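Local structure of uncharacterized protein (Bacteroides ovatus, 4FS7) at residues P170-L176 against L192-K197; I153-A159 against H177-S182. The protein is of unknown function but, as an extracellular leucine-rich repeat protein of the BspA type, probably binds other proteins. One frame throughout, in Å; residues are numbered along the deposited sequence.

How the contacts relate
Both contacts join equivalent parts of successive leucine-rich repeats, related by about 23 residues, and their four segments cross along the chain. Contact 1 stacks two proline-led turns just ahead of the short parallel strands 175-176 and 198-199, whereas contact 2 stacks the turns that follow strands 152-153 and 175-176. Leu176 ends one segment and His177 begins the next, so a single coil, residues 170-182, takes part in both. The centres lie 14 Å apart, and the contacts touch through apolar packing: Met173 CE is 3.8 Å from Ile153 CG1, and Pro170 CD is 4.2 Å from Ile153 CD1. Both contacts belong to the stacking of the solenoid itself.

Contact 1: residues P170-L176 against L192-K197; sequences PDSMETL and LPRNLK
Two type I beta turns, Pro170 to Met173 and Pro193 to Leu196, lie one over the other, closed by Met173 N to Pro170 O and Leu196 N to Pro193 O, both 3.1 Å. CA atoms approach to 4.4 Å at Asp171-Pro193 and 4.1 Å at Glu174-Leu196. Asp171, chi1 t, reaches across with both oxygens: Arg194 N donates to OD1 (3.0 Å), and Arg194 NH1 forms a salt bridge with OD2 (3.0 Å), made possible by an extended m, t, t arginine. Equivalent turns stacked from one repeat to the next are characteristic of a leucine-rich repeat solenoid, here of BspA type; Lys197 N to Glu174 O (2.8 Å) leads into the parallel pairing of strands 175-176 and 198-199. Leu196, t and p, turns CD1 to within 3.9 Å of Leu176 CG. Leu176 (m, t) also places CD1 4.0 Å from Leu192 CD2, while Met173, a selenomethionine, meets Pro193 CG through CB at 4.0 Å before its chain leads away. Lys197 (m, m, t, p) and Glu174 (m, t) pair through NZ and OE1 in a long salt bridge of 3.7 Å. One water donates to Asp171 O (2.7 Å) and Met173 O (2.8 Å) and accepts from Asn195 N (2.9 Å).

Contact 2: residues I153-A159 against H177-S182; sequences IGDEAFA and HNGLFS
Consecutive coils of the leucine-rich repeat solenoid stack here through matching pairs of turns: type II (Gly154-Ala157 and His177-Leu180), each overlapped by type I (Glu156-Ala159 and Gly179-Ser182). CA atoms approach to 4.9 Å at Asp155-Asn178, 4.0 Å at Glu156-Leu180 and 4.6 Å at Ala159-Ser182. Glu156 and Gly179 both adopt positive phi (58° and 65°); a CB on Gly179 would collide with Glu156 CG. Backbone hydrogen bonds run from Glu156 N to Asn178 O (2.9 Å) and Phe158 N to Leu180 O (3.0 Å). CA-H...O contacts supplement them, the straightest from Glu156 CA to Gly179 O (3.3 Å, 159°). In the apolar interior Leu180 (t, p) directs CD1 to Ile153 CG2 (3.5 Å), Ala157 CB (3.8 Å) and the edge of the Phe158 ring at CD2 (4.0 Å). Phe158 and Phe181, both chi1 m, have nearly parallel rings (14°) slid apart, centroids 5.8 Å; Phe136 continues the row beyond Phe158. His177 (m) lays one ring face over Ile153 O, 3.4 Å from CG. Waters also bridge the two coils: one joins Ile153 O (2.8 Å) to His177 N (2.9 Å), another Asp155 OD1 (2.6 Å) to Asn178 N (3.0 Å). Glu156, whose OE1 pairs with Lys137, shares a further water with Asn178, 2.8 Å from Glu156 OE2 and 2.7 Å from Asn178 OD1.

Contact 1: residues P170-L176 against L192-K197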
loop_
_atom_site.group_PDB
_atom_site.type_symbol
_atom_site.label_atom_id
_atom_site.label_comp_id
_atom_site.label_asym_id
_atom_site.label_seq_id
_atom_site.Cartn_x
_atom_site.Cartn_y
_atom_site.Cartn_z
ATOM N N PRO A 170 9.129 3.669 14.018
ATOM C CA PRO A 170 9.038 4.027 15.428
ATOM C C PRO A 170 7.897 3.247 16.072
ATOM O O PRO A 170 6.771 3.209 15.557
ATOM C CB PRO A 170 8.724 5.534 15.387
ATOM C CG PRO A 170 9.164 5.981 14.036
ATOM C CD PRO A 170 8.874 4.823 13.141
ATOM N N ASP A 171 8.189 2.647 17.213
ATOM C CA ASP A 171 7.197 1.830 17.866
ATOM C C ASP A 171 5.977 2.572 18.372
ATOM O O ASP A 171 4.928 1.953 18.577
ATOM C CB ASP A 171 7.828 1.027 18.984
ATOM C CG ASP A 171 6.997 -0.157 19.399
ATOM O OD1 ASP A 171 6.524 -0.976 18.535
ATOM O OD2 ASP A 171 6.791 -0.246 20.613
ATOM N N SER A 172 6.061 3.881 18.550
ATOM C CA SER A 172 4.941 4.669 18.981
ATOM C C SER A 172 3.997 5.085 17.877
ATOM O O SER A 172 2.936 5.679 18.144
ATOM C CB SER A 172 5.436 5.969 19.665
ATOM O OG SER A 172 6.156 6.790 18.726
HETATM N N MSE A 173 4.366 4.833 16.627
HETATM C CA MSE A 173 3.588 5.327 15.488
HETATM C C MSE A 173 2.217 4.623 15.432
HETATM O O MSE A 173 2.129 3.410 15.593
HETATM C CB MSE A 173 4.374 5.119 14.194
HETATM C CG MSE A 173 3.689 5.728 12.971
HETATM SE SE MSE A 173 4.923 6.119 11.569
HETATM C CE MSE A 173 5.876 7.590 12.433
ATOM N N GLU A 174 1.166 5.400 15.158
ATOM C CA GLU A 174 -0.184 4.838 15.140
ATOM C C GLU A 174 -0.842 4.820 13.767
ATOM O O GLU A 174 -1.826 4.123 13.609
ATOM C CB GLU A 174 -1.050 5.508 16.165
ATOM C CG GLU A 174 -0.567 5.200 17.604
ATOM C CD GLU A 174 -1.475 5.636 18.735
ATOM O OE1 GLU A 174 -2.521 6.254 18.503
ATOM O OE2 GLU A 174 -1.071 5.372 19.910
ATOM N N THR A 175 -0.329 5.593 12.826
ATOM C CA THR A 175 -0.885 5.656 11.476
ATOM C C THR A 175 0.242 5.559 10.441
ATOM O O THR A 175 1.244 6.269 10.552
ATOM C CB THR A 175 -1.615 6.989 11.237
ATOM O OG1 THR A 175 -2.631 7.174 12.227
ATOM C CG2 THR A 175 -2.197 7.080 9.846
ATOM N N LEU A 176 0.101 4.660 9.473
ATOM C CA LEU A 176 0.989 4.590 8.319
ATOM C C LEU A 176 0.335 5.314 7.151
ATOM O O LEU A 176 -0.792 4.993 6.763
ATOM C CB LEU A 176 1.391 3.159 7.922
ATOM C CG LEU A 176 2.035 2.288 8.994
ATOM C CD1 LEU A 176 2.523 0.965 8.444
ATOM C CD2 LEU A 176 3.119 3.063 9.737
ATOM N N LEU A 192 5.223 -4.283 12.526
ATOM C CA LEU A 192 4.408 -3.113 12.658
ATOM C C LEU A 192 4.554 -2.531 14.057
ATOM O O LEU A 192 4.736 -3.267 15.024
ATOM C CB LEU A 192 2.950 -3.456 12.344
ATOM C CG LEU A 192 2.672 -3.851 10.887
ATOM C CD1 LEU A 192 1.201 -4.266 10.743
ATOM C CD2 LEU A 192 2.977 -2.692 9.913
ATOM N N PRO A 193 4.424 -1.189 14.198
ATOM C CA PRO A 193 4.417 -0.590 15.529
ATOM C C PRO A 193 3.388 -1.285 16.402
ATOM O O PRO A 193 2.290 -1.600 15.947
ATOM C CB PRO A 193 4.041 0.864 15.230
ATOM C CG PRO A 193 4.616 1.110 13.899
ATOM C CD PRO A 193 4.387 -0.174 13.151
ATOM N N ARG A 194 3.728 -1.512 17.662
ATOM C CA ARG A 194 2.960 -2.394 18.544
ATOM C C ARG A 194 1.550 -1.905 18.866
ATOM O O ARG A 194 0.706 -2.702 19.246
ATOM C CB ARG A 194 3.758 -2.711 19.827
ATOM C CG ARG A 194 5.020 -3.566 19.580
ATOM C CD ARG A 194 5.941 -3.628 20.815
ATOM N NE ARG A 194 7.142 -4.449 20.613
ATOM C CZ ARG A 194 8.374 -3.961 20.487
ATOM N NH1 ARG A 194 8.571 -2.653 20.530
ATOM N NH2 ARG A 194 9.410 -4.774 20.321
ATOM N N ASN A 195 1.324 -0.603 18.736
ATOM C CA ASN A 195 0.023 0.018 18.967
ATOM C C ASN A 195 -0.541 0.676 17.696
ATOM O O ASN A 195 -1.331 1.594 17.765
ATOM C CB ASN A 195 0.121 1.056 20.082
ATOM C CG ASN A 195 -1.190 1.273 20.803
ATOM O OD1 ASN A 195 -1.533 2.403 21.111
ATOM N ND2 ASN A 195 -1.917 0.193 21.098
ATOM N N LEU A 196 -0.130 0.194 16.529
ATOM C CA LEU A 196 -0.613 0.740 15.258
ATOM C C LEU A 196 -2.135 0.639 15.203
ATOM O O LEU A 196 -2.700 -0.393 15.566
ATOM C CB LEU A 196 0.001 -0.026 14.071
ATOM C CG LEU A 196 -0.148 0.652 12.723
ATOM C CD1 LEU A 196 0.700 1.920 12.615
ATOM C CD2 LEU A 196 0.179 -0.316 11.598
ATOM N N LYS A 197 -2.762 1.705 14.713
ATOM C CA LYS A 197 -4.229 1.829 14.597
ATOM C C LYS A 197 -4.741 1.741 13.168
ATOM O O LYS A 197 -5.756 1.115 12.885
ATOM C CB LYS A 197 -4.692 3.173 15.156
ATOM C CG LYS A 197 -4.312 3.424 16.652
ATOM C CD LYS A 197 -5.071 2.482 17.631
ATOM C CE LYS A 197 -4.563 2.523 19.061
ATOM N NZ LYS A 197 -4.928 3.788 19.748
HETATM O O HOH W 1 2.302 2.037 18.056
#

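Contact 2: residues I153-A159 against H177-S182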
loop_
_atom_site.group_PDB
_atom_site.type_symbol
_atom_site.label_atom_id
_atom_site.label_comp_id
_atom_site.label_asym_id
_atom_site.label_seq_id
_atom_site.Cartn_x
_atom_site.Cartn_y
_atom_site.Cartn_z
ATOM N N ILE A 153 5.785 10.381 9.336
ATOM C CA ILE A 153 6.419 9.969 8.121
ATOM C C ILE A 153 5.422 10.178 7.020
ATOM O O ILE A 153 4.329 9.587 7.038
ATOM C CB ILE A 153 6.927 8.508 8.148
ATOM C CG1 ILE A 153 7.874 8.257 9.317
ATOM C CG2 ILE A 153 7.614 8.168 6.829
ATOM C CD1 ILE A 153 8.228 6.774 9.493
ATOM N N GLY A 154 5.736 11.045 6.062
ATOM C CA GLY A 154 4.770 11.448 5.065
ATOM C C GLY A 154 4.463 10.409 3.996
ATOM O O GLY A 154 5.165 9.421 3.803
ATOM N N ASP A 155 3.394 10.698 3.242
ATOM C CA ASP A 155 2.952 9.866 2.153
ATOM C C ASP A 155 4.112 9.476 1.255
ATOM O O ASP A 155 4.946 10.323 0.880
ATOM C CB ASP A 155 1.932 10.620 1.259
ATOM C CG ASP A 155 0.634 10.962 1.927
ATOM O OD1 ASP A 155 0.417 10.576 3.071
ATOM O OD2 ASP A 155 -0.199 11.603 1.227
ATOM N N GLU A 156 4.159 8.199 0.877
ATOM C CA GLU A 156 5.097 7.727 -0.140
ATOM C C GLU A 156 6.567 8.013 0.222
ATOM O O GLU A 156 7.431 8.011 -0.667
ATOM C CB GLU A 156 4.756 8.272 -1.530
ATOM C CG GLU A 156 3.463 7.667 -2.100
ATOM C CD GLU A 156 3.233 7.955 -3.561
ATOM O OE1 GLU A 156 4.163 8.361 -4.291
ATOM O OE2 GLU A 156 2.085 7.770 -4.015
ATOM N N ALA A 157 6.885 8.101 1.510
ATOM C CA ALA A 157 8.263 8.447 1.891
ATOM C C ALA A 157 9.285 7.419 1.436
ATOM O O ALA A 157 10.419 7.790 1.147
ATOM C CB ALA A 157 8.355 8.674 3.404
ATOM N N PHE A 158 8.889 6.138 1.361
ATOM C CA PHE A 158 9.755 5.054 0.944
ATOM C C PHE A 158 9.200 4.355 -0.288
ATOM O O PHE A 158 9.525 3.197 -0.563
ATOM C CB PHE A 158 9.995 4.072 2.098
ATOM C CG PHE A 158 10.700 4.720 3.239
ATOM C CD1 PHE A 158 12.057 4.946 3.135
ATOM C CD2 PHE A 158 10.020 5.158 4.371
ATOM C CE1 PHE A 158 12.768 5.591 4.135
ATOM C CE2 PHE A 158 10.735 5.799 5.394
ATOM C CZ PHE A 158 12.092 6.019 5.236
ATOM N N ALA A 159 8.343 5.028 -1.040
ATOM C CA ALA A 159 7.784 4.387 -2.247
ATOM C C ALA A 159 8.895 4.101 -3.259
ATOM O O ALA A 159 9.837 4.911 -3.409
ATOM C CB ALA A 159 6.715 5.255 -2.874
ATOM N N HIS A 177 1.023 6.318 6.635
ATOM C CA HIS A 177 0.485 7.186 5.602
ATOM C C HIS A 177 0.353 6.528 4.239
ATOM O O HIS A 177 0.947 5.485 3.958
ATOM C CB HIS A 177 1.317 8.479 5.519
ATOM C CG HIS A 177 1.006 9.451 6.615
ATOM N ND1 HIS A 177 1.064 10.814 6.422
ATOM C CD2 HIS A 177 0.711 9.266 7.931
ATOM C CE1 HIS A 177 0.774 11.427 7.567
ATOM N NE2 HIS A 177 0.558 10.515 8.501
ATOM N N ASN A 178 -0.443 7.177 3.413
ATOM C CA ASN A 178 -0.747 6.660 2.086
ATOM C C ASN A 178 0.538 6.312 1.293
ATOM O O ASN A 178 1.480 7.098 1.211
ATOM C CB ASN A 178 -1.640 7.705 1.388
ATOM C CG ASN A 178 -1.972 7.372 -0.048
ATOM O OD1 ASN A 178 -1.116 6.984 -0.821
ATOM N ND2 ASN A 178 -3.229 7.510 -0.399
ATOM N N GLY A 179 0.573 5.098 0.744
ATOM C CA GLY A 179 1.625 4.714 -0.170
ATOM C C GLY A 179 3.006 4.666 0.435
ATOM O O GLY A 179 3.974 4.597 -0.324
ATOM N N LEU A 180 3.114 4.573 1.758
ATOM C CA LEU A 180 4.416 4.680 2.422
ATOM C C LEU A 180 5.476 3.771 1.868
ATOM O O LEU A 180 6.639 4.190 1.672
ATOM C CB LEU A 180 4.234 4.382 3.889
ATOM C CG LEU A 180 5.439 4.538 4.793
ATOM C CD1 LEU A 180 6.061 5.914 4.687
ATOM C CD2 LEU A 180 5.014 4.272 6.252
ATOM N N PHE A 181 5.121 2.500 1.614
ATOM C CA PHE A 181 6.035 1.513 1.076
ATOM C C PHE A 181 5.591 0.983 -0.305
ATOM O O PHE A 181 5.953 -0.129 -0.716
ATOM C CB PHE A 181 6.219 0.332 2.041
ATOM C CG PHE A 181 6.799 0.734 3.353
ATOM C CD1 PHE A 181 8.123 1.086 3.440
ATOM C CD2 PHE A 181 6.035 0.834 4.502
ATOM C CE1 PHE A 181 8.672 1.479 4.611
ATOM C CE2 PHE A 181 6.593 1.211 5.680
ATOM C CZ PHE A 181 7.913 1.546 5.734
ATOM N N SER A 182 4.811 1.770 -1.029
ATOM C CA SER A 182 4.285 1.345 -2.328
ATOM C C SER A 182 5.450 0.986 -3.245
ATOM O O SER A 182 6.352 1.780 -3.408
ATOM C CB SER A 182 3.488 2.464 -2.964
ATOM O OG SER A 182 2.923 2.023 -4.197
HETATM O O HOH W 2 3.420 7.105 8.037
HETATM O O HOH W 3 -1.728 9.704 4.309
HETATM O O HOH W 4 1.800 12.826 4.559
HETATM O O HOH W 5 -0.070 6.125 -3.213
#